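Local coordinates for coiled-coil and C2 domain-containing protein 1-like (Drosophila melanogaster, PDB 6EI6), which binds phosphatidylinositol monophosphates through its C2 domain and regulates the ESCRT-III component shrub in endosomal sorting, probably by preventing its inappropriate polymerisation, at residues 120-131 and 239-249; 208-216 and 228-236. All coordinates share one frame; numbering follows the deposited sequence.

Contact 1: 120-131 and 239-249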
# COMPACT_ATOMS: atom_id res chain seq x y z
N LEU A 120 -0.71 0.53 -13.46
CA LEU A 120 -0.92 1.17 -12.17
C LEU A 120 -2.07 2.15 -12.32
O LEU A 120 -2.10 2.94 -13.27
CB LEU A 120 0.34 1.88 -11.70
CG LEU A 120 0.19 2.54 -10.34
CD1 LEU A 120 1.42 2.31 -9.46
CD2 LEU A 120 -0.06 4.01 -10.53
N GLU A 121 -3.01 2.11 -11.38
CA GLU A 121 -4.15 3.00 -11.37
C GLU A 121 -4.05 3.97 -10.20
O GLU A 121 -3.71 3.57 -9.08
CB GLU A 121 -5.46 2.22 -11.28
CG GLU A 121 -6.69 3.10 -11.35
CD GLU A 121 -7.97 2.30 -11.31
OE1 GLU A 121 -8.53 2.03 -12.40
OE2 GLU A 121 -8.40 1.94 -10.18
N ILE A 122 -4.36 5.25 -10.45
CA ILE A 122 -4.42 6.29 -9.42
C ILE A 122 -5.85 6.80 -9.34
O ILE A 122 -6.46 7.10 -10.38
CB ILE A 122 -3.45 7.44 -9.70
CG1 ILE A 122 -2.02 6.92 -9.64
CG2 ILE A 122 -3.64 8.56 -8.69
CD1 ILE A 122 -1.03 7.82 -10.32
N VAL A 123 -6.39 6.89 -8.13
CA VAL A 123 -7.75 7.36 -7.90
C VAL A 123 -7.68 8.57 -7.00
O VAL A 123 -7.21 8.47 -5.86
CB VAL A 123 -8.64 6.28 -7.27
CG1 VAL A 123 -10.05 6.78 -7.14
CG2 VAL A 123 -8.59 4.98 -8.09
N VAL A 124 -8.13 9.72 -7.51
CA VAL A 124 -8.31 10.91 -6.69
C VAL A 124 -9.75 10.88 -6.21
O VAL A 124 -10.68 11.01 -7.00
CB VAL A 124 -7.99 12.20 -7.47
CG1 VAL A 124 -7.97 13.41 -6.55
CG2 VAL A 124 -6.65 12.08 -8.19
N VAL A 125 -9.94 10.68 -4.91
CA VAL A 125 -11.25 10.34 -4.36
C VAL A 125 -12.01 11.56 -3.87
O VAL A 125 -13.22 11.66 -4.08
CB VAL A 125 -11.10 9.27 -3.25
CG1 VAL A 125 -12.45 8.90 -2.70
CG2 VAL A 125 -10.39 8.04 -3.78
N ARG A 126 -11.37 12.45 -3.13
CA ARG A 126 -12.13 13.57 -2.57
C ARG A 126 -11.18 14.44 -1.77
O ARG A 126 -10.14 13.98 -1.28
CB ARG A 126 -13.31 13.13 -1.67
CG ARG A 126 -12.93 12.37 -0.42
CD ARG A 126 -14.14 11.93 0.43
NE ARG A 126 -13.76 11.83 1.84
CZ ARG A 126 -14.47 11.23 2.80
NH1 ARG A 126 -15.63 10.64 2.51
NH2 ARG A 126 -14.01 11.21 4.05
N GLY A 127 -11.54 15.71 -1.65
CA GLY A 127 -10.94 16.62 -0.70
C GLY A 127 -11.87 16.76 0.49
O GLY A 127 -13.08 16.55 0.40
N ILE A 128 -11.28 17.09 1.63
CA ILE A 128 -11.98 17.11 2.90
C ILE A 128 -11.62 18.43 3.56
O ILE A 128 -10.53 18.57 4.11
CB ILE A 128 -11.61 15.93 3.81
CG1 ILE A 128 -11.59 14.62 3.02
CG2 ILE A 128 -12.57 15.86 4.99
CD1 ILE A 128 -11.56 13.39 3.91
N SER A 129 -12.53 19.41 3.48
CA SER A 129 -12.45 20.63 4.27
C SER A 129 -11.12 21.36 4.10
O SER A 129 -10.37 21.58 5.05
CB SER A 129 -12.75 20.32 5.73
OG SER A 129 -13.87 19.45 5.81
N TYR A 130 -10.82 21.71 2.85
CA TYR A 130 -9.69 22.58 2.56
C TYR A 130 -9.76 23.84 3.41
O TYR A 130 -10.84 24.38 3.67
CB TYR A 130 -9.67 22.97 1.07
CG TYR A 130 -9.52 21.83 0.08
CD1 TYR A 130 -8.90 20.63 0.42
CD2 TYR A 130 -9.98 21.97 -1.23
CE1 TYR A 130 -8.77 19.59 -0.52
CE2 TYR A 130 -9.85 20.94 -2.17
CZ TYR A 130 -9.25 19.76 -1.81
OH TYR A 130 -9.13 18.75 -2.76
N ASN A 131 -8.59 24.32 3.86
CA ASN A 131 -8.53 25.53 4.68
C ASN A 131 -8.34 26.73 3.77
O ASN A 131 -7.25 27.32 3.66
CB ASN A 131 -7.42 25.43 5.71
CG ASN A 131 -7.36 26.64 6.62
OD1 ASN A 131 -8.35 26.95 7.29
ND2 ASN A 131 -6.22 27.32 6.66
N VAL A 239 -1.31 22.56 5.94
CA VAL A 239 -2.10 23.64 5.36
C VAL A 239 -3.46 23.73 6.01
O VAL A 239 -3.95 24.81 6.34
CB VAL A 239 -2.20 23.42 3.83
CG1 VAL A 239 -3.47 24.04 3.27
CG2 VAL A 239 -0.93 23.92 3.13
N GLY A 240 -4.10 22.59 6.19
CA GLY A 240 -5.51 22.59 6.49
C GLY A 240 -6.07 21.26 6.09
O GLY A 240 -5.66 20.23 6.64
N GLY A 241 -6.95 21.24 5.10
CA GLY A 241 -7.66 20.02 4.75
C GLY A 241 -6.85 18.80 4.32
O GLY A 241 -5.63 18.71 4.54
N LYS A 242 -7.55 17.85 3.69
CA LYS A 242 -6.98 16.55 3.37
C LYS A 242 -7.45 16.11 2.00
O LYS A 242 -8.47 16.56 1.49
CB LYS A 242 -7.38 15.47 4.40
CG LYS A 242 -6.75 15.63 5.76
CD LYS A 242 -7.08 14.43 6.62
CE LYS A 242 -8.44 14.60 7.27
NZ LYS A 242 -8.27 15.02 8.69
N LEU A 243 -6.69 15.18 1.42
CA LEU A 243 -7.03 14.55 0.15
C LEU A 243 -7.04 13.03 0.32
O LEU A 243 -6.12 12.46 0.92
CB LEU A 243 -6.03 14.96 -0.95
CG LEU A 243 -6.36 14.52 -2.38
CD1 LEU A 243 -7.61 15.20 -2.90
CD2 LEU A 243 -5.21 14.80 -3.31
N GLU A 244 -8.08 12.38 -0.19
CA GLU A 244 -8.21 10.94 -0.12
C GLU A 244 -7.93 10.33 -1.48
O GLU A 244 -8.51 10.75 -2.49
CB GLU A 244 -9.60 10.54 0.36
CG GLU A 244 -9.78 9.05 0.40
CD GLU A 244 -11.20 8.65 0.66
OE1 GLU A 244 -12.00 9.53 1.04
OE2 GLU A 244 -11.52 7.46 0.49
N VAL A 245 -7.09 9.29 -1.50
CA VAL A 245 -6.45 8.82 -2.71
C VAL A 245 -6.28 7.30 -2.64
O VAL A 245 -6.10 6.72 -1.57
CB VAL A 245 -5.11 9.57 -2.87
CG1 VAL A 245 -4.10 8.76 -3.64
CG2 VAL A 245 -5.35 10.92 -3.53
N LYS A 246 -6.35 6.64 -3.80
CA LYS A 246 -6.03 5.23 -3.94
C LYS A 246 -4.93 5.04 -4.98
O LYS A 246 -4.89 5.76 -5.98
CB LYS A 246 -7.25 4.42 -4.36
CG LYS A 246 -8.44 4.52 -3.43
CD LYS A 246 -9.63 3.85 -4.09
CE LYS A 246 -10.68 3.48 -3.07
NZ LYS A 246 -11.84 2.82 -3.73
N ILE A 247 -4.03 4.09 -4.74
CA ILE A 247 -3.08 3.66 -5.76
C ILE A 247 -3.13 2.14 -5.83
O ILE A 247 -2.96 1.46 -4.82
CB ILE A 247 -1.65 4.13 -5.48
CG1 ILE A 247 -1.66 5.61 -5.08
CG2 ILE A 247 -0.78 3.90 -6.71
CD1 ILE A 247 -0.28 6.15 -4.79
N ARG A 248 -3.39 1.61 -7.02
CA ARG A 248 -3.74 0.21 -7.15
C ARG A 248 -2.93 -0.44 -8.25
O ARG A 248 -2.74 0.14 -9.32
CB ARG A 248 -5.22 0.05 -7.44
CG ARG A 248 -6.11 0.76 -6.45
CD ARG A 248 -7.58 0.64 -6.84
NE ARG A 248 -8.04 -0.75 -6.82
CZ ARG A 248 -8.33 -1.46 -7.91
NH1 ARG A 248 -8.20 -0.91 -9.13
NH2 ARG A 248 -8.76 -2.71 -7.80
N VAL A 249 -2.48 -1.67 -8.00
CA VAL A 249 -1.84 -2.50 -9.01
C VAL A 249 -2.53 -3.86 -9.02
O VAL A 249 -3.28 -4.21 -8.10
CB VAL A 249 -0.33 -2.66 -8.79
CG1 VAL A 249 0.36 -1.35 -9.08
CG2 VAL A 249 -0.07 -3.10 -7.35
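E121 and R248 form a hydrogen-bonded pair between antiparallel strands, and their side chains run alongside one another in the same direction. R248 turns at chi3 (64°), bringing NH1 within 3.0 Å of E121 OE2 in a salt bridge whose hydrogen bond is bent, NH1 coming from above the carboxylate plane. The same OE2 pairs with R172, while R248 NH2 reaches D114, so each charge is shared by two partners and can probably stay ionised in this buried place. Farther along, V123 CB lies 3.7 Å from K246 CB; the beta-branched valine suits the extended backbone, and the lysine contributes its aliphatic stem before its amine leads away.

E244 extends past V125 and R126. V125 CG1 packs 3.6 Å from E244 CD, and R126 crosses E244 obliquely, its guanidinium plane turned 84° from the carboxylate. R126 NE is 3.0 Å from E244 OE1, yet the oxygen lies over the guanidinium face, making this an attraction of charges without a directed N-H; E244 OE2 is hydrogen-bonded to H227. On the other face L120 CD1 fits 3.8 Å from V249 CG1, and V124 CG1 meets L243 CD1 at 4.1 Å. With V125 and R126 both opposite E244, whose carbonyl O accepts V125 N at 2.8 Å and R126 N only weakly, the pairing holds a classic beta bulge in the central strands of one sheet of the C2 beta-sandwich.

Contact 2: 208-216 and 228-236. With SO4 (sulfate ion), chain C.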
# COMPACT_ATOMS: atom_id res chain seq x y z
N THR A 208 -4.36 29.07 -7.80
CA THR A 208 -3.63 29.06 -6.54
C THR A 208 -3.39 27.63 -6.04
O THR A 208 -4.33 26.83 -5.93
CB THR A 208 -4.37 29.87 -5.47
OG1 THR A 208 -4.72 31.16 -6.00
CG2 THR A 208 -3.49 30.04 -4.25
N LEU A 209 -2.13 27.31 -5.75
CA LEU A 209 -1.74 26.05 -5.12
C LEU A 209 -2.25 26.02 -3.68
O LEU A 209 -1.68 26.66 -2.80
CB LEU A 209 -0.23 25.89 -5.18
CG LEU A 209 0.34 24.60 -4.59
CD1 LEU A 209 -0.30 23.35 -5.24
CD2 LEU A 209 1.86 24.57 -4.75
N ILE A 210 -3.33 25.27 -3.44
CA ILE A 210 -3.87 25.12 -2.09
C ILE A 210 -2.96 24.26 -1.21
O ILE A 210 -2.78 24.55 -0.02
CB ILE A 210 -5.27 24.50 -2.18
CG1 ILE A 210 -6.20 25.41 -2.97
CG2 ILE A 210 -5.81 24.23 -0.78
CD1 ILE A 210 -7.61 24.97 -2.89
N GLY A 211 -2.44 23.16 -1.75
CA GLY A 211 -1.55 22.30 -0.98
C GLY A 211 -1.09 21.12 -1.81
O GLY A 211 -1.66 20.79 -2.86
N THR A 212 -0.04 20.47 -1.30
CA THR A 212 0.57 19.31 -1.93
C THR A 212 0.45 18.08 -1.03
O THR A 212 0.45 18.18 0.20
CB THR A 212 2.04 19.60 -2.27
OG1 THR A 212 2.09 20.68 -3.22
CG2 THR A 212 2.70 18.39 -2.92
N VAL A 213 0.32 16.91 -1.68
CA VAL A 213 0.32 15.61 -1.03
C VAL A 213 1.27 14.69 -1.79
O VAL A 213 1.15 14.56 -3.02
CB VAL A 213 -1.09 15.00 -1.00
CG1 VAL A 213 -1.02 13.55 -0.59
CG2 VAL A 213 -2.02 15.78 -0.07
N ASN A 214 2.20 14.05 -1.08
CA ASN A 214 3.15 13.13 -1.70
C ASN A 214 3.00 11.75 -1.08
O ASN A 214 3.20 11.58 0.12
CB ASN A 214 4.59 13.62 -1.52
CG ASN A 214 4.96 14.66 -2.55
OD1 ASN A 214 5.05 14.35 -3.74
ND2 ASN A 214 5.18 15.91 -2.10
N VAL A 215 2.67 10.75 -1.90
CA VAL A 215 2.40 9.39 -1.43
C VAL A 215 3.48 8.44 -1.95
O VAL A 215 3.62 8.26 -3.17
CB VAL A 215 1.01 8.93 -1.86
CG1 VAL A 215 0.76 7.51 -1.39
CG2 VAL A 215 -0.03 9.90 -1.32
N LYS A 216 4.24 7.85 -1.04
CA LYS A 216 5.29 6.90 -1.41
C LYS A 216 4.68 5.63 -2.01
O LYS A 216 3.66 5.12 -1.53
CB LYS A 216 6.13 6.52 -0.19
CG LYS A 216 6.95 7.65 0.37
CD LYS A 216 7.87 8.19 -0.70
CE LYS A 216 9.23 8.47 -0.12
NZ LYS A 216 10.15 8.91 -1.21
N ASP A 228 -5.67 5.87 1.54
CA ASP A 228 -5.62 6.65 2.77
C ASP A 228 -6.08 8.07 2.45
O ASP A 228 -6.46 8.38 1.32
CB ASP A 228 -4.22 6.62 3.37
CG ASP A 228 -4.24 6.44 4.88
OD1 ASP A 228 -5.30 6.72 5.47
OD2 ASP A 228 -3.22 6.01 5.46
N THR A 229 -6.07 8.92 3.47
CA THR A 229 -6.34 10.34 3.35
C THR A 229 -5.14 11.08 3.94
O THR A 229 -4.61 10.68 4.98
CB THR A 229 -7.61 10.70 4.09
OG1 THR A 229 -7.39 10.50 5.48
CG2 THR A 229 -8.76 9.82 3.68
N TYR A 230 -4.71 12.15 3.26
CA TYR A 230 -3.43 12.78 3.56
C TYR A 230 -3.60 14.29 3.76
O TYR A 230 -4.46 14.92 3.15
CB TYR A 230 -2.39 12.52 2.45
CG TYR A 230 -2.18 11.06 2.14
CD1 TYR A 230 -3.09 10.34 1.35
CD2 TYR A 230 -1.07 10.39 2.63
CE1 TYR A 230 -2.90 9.01 1.08
CE2 TYR A 230 -0.87 9.05 2.36
CZ TYR A 230 -1.78 8.37 1.59
OH TYR A 230 -1.55 7.05 1.33
N ASP A 231 -2.74 14.86 4.61
CA ASP A 231 -2.79 16.28 4.92
C ASP A 231 -2.20 17.10 3.78
O ASP A 231 -1.08 16.83 3.34
CB ASP A 231 -2.01 16.59 6.20
CG ASP A 231 -2.71 16.11 7.46
OD1 ASP A 231 -3.96 16.17 7.52
OD2 ASP A 231 -1.98 15.67 8.40
N LEU A 232 -2.92 18.14 3.35
CA LEU A 232 -2.34 19.08 2.40
C LEU A 232 -1.16 19.79 3.06
O LEU A 232 -1.27 20.26 4.20
CB LEU A 232 -3.39 20.07 1.92
CG LEU A 232 -4.13 19.67 0.63
CD1 LEU A 232 -4.84 18.32 0.73
CD2 LEU A 232 -5.14 20.72 0.25
N MET A 233 -0.02 19.81 2.37
CA MET A 233 1.21 20.42 2.87
C MET A 233 1.59 21.63 2.03
O MET A 233 1.23 21.72 0.84
CB MET A 233 2.41 19.43 2.86
CG MET A 233 2.28 18.27 3.85
SD MET A 233 2.05 18.77 5.59
CE MET A 233 3.72 19.29 6.02
N ASP A 234 2.32 22.55 2.66
CA ASP A 234 2.93 23.69 1.98
C ASP A 234 4.44 23.55 2.01
O ASP A 234 5.05 23.32 0.97
CB ASP A 234 2.49 25.01 2.61
CG ASP A 234 2.93 26.23 1.80
OD1 ASP A 234 3.93 26.13 1.04
OD2 ASP A 234 2.30 27.31 1.92
N GLY A 235 5.07 23.66 3.16
CA GLY A 235 6.44 23.19 3.23
C GLY A 235 6.53 21.71 3.56
O GLY A 235 6.12 20.91 2.72
N ARG A 236 7.00 21.28 4.75
CA ARG A 236 7.21 22.04 6.00
C ARG A 236 6.06 23.04 6.27
O ARG A 236 6.17 24.22 5.95
CB ARG A 236 8.64 22.70 6.01
CG ARG A 236 8.94 24.02 5.20
CD ARG A 236 9.25 25.22 6.13
NE ARG A 236 9.37 26.53 5.49
CZ ARG A 236 8.36 27.29 5.06
NH1 ARG A 236 7.10 26.87 5.15
NH2 ARG A 236 8.61 28.48 4.52
S SO4 C . 9.85 11.36 -4.60
O1 SO4 C . 9.37 10.89 -5.91
O2 SO4 C . 11.26 10.98 -4.39
O3 SO4 C . 9.02 10.77 -3.54
O4 SO4 C . 9.76 12.83 -4.57
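At one margin of the C2 beta-sandwich, an outermost strand of each sheet, 208-216 and 225-233, converge and join through a single antiparallel bridge. T212 and M233 form its hydrogen-bonded pair: T212 N gives to M233 O at 2.8 Å, and M233 N returns a bond of equal length to T212 O. The axes differ by 130° in direction, and away from the bridge side chains take over.

Y230 sets off toward 208-216, and its ring lies against V215. V215 CG2 sits over the ring centre, 3.7 Å from the centroid and 11° off the normal, a clear CH-pi contact, while V215 CG1 touches Y230 OH at 3.6 Å. With CG1 anti to the backbone N (chi1 179°) and CG2 beside it, the two methyls reach the hydroxyl and the ring face respectively. V213 CG1 meets Y230 CB at 3.5 Å, its side chain crossing the tyrosine at about a right angle. Replacing Y230 with a serine would probably strip V215 of its aromatic partner and open a gap between the strands. L232 spreads two methyls, CD2 at 3.7 Å from I210 CG2 and CD1 at 3.9 Å from V213 CG2. G211 lies against L232, where a CB would strike L232 CB.

Strand 192-199 pairs with 208-216, where I210 and G211 both face I197 in a classic beta bulge, and strand 241-249 flanks 225-233, supplying I247 to V215 and L243 to L232.

In the fold
Contacts 1 and 2 lie with centres about 9 Å apart, and both reach one sheet of the C2 domain, where strand 241-249 of contact 1 neighbours strand 225-233 of contact 2. Probable hydrogen bonds connect them: Y230 N to L243 O at 2.8 Å, and V239 N to L232 O at 2.9 Å. Contact 1 pairs strands within this sheet, whereas contact 2 ties its edge to the opposing one; Y130 of contact 1 packs on L232 of contact 2. In sequence, contact 2 is nested inside the loop that contact 1 closes. A sulfate, probably from the crystallisation liquor, is bound by K216 NZ at 3.2 Å from its O3, together with H191 and G192.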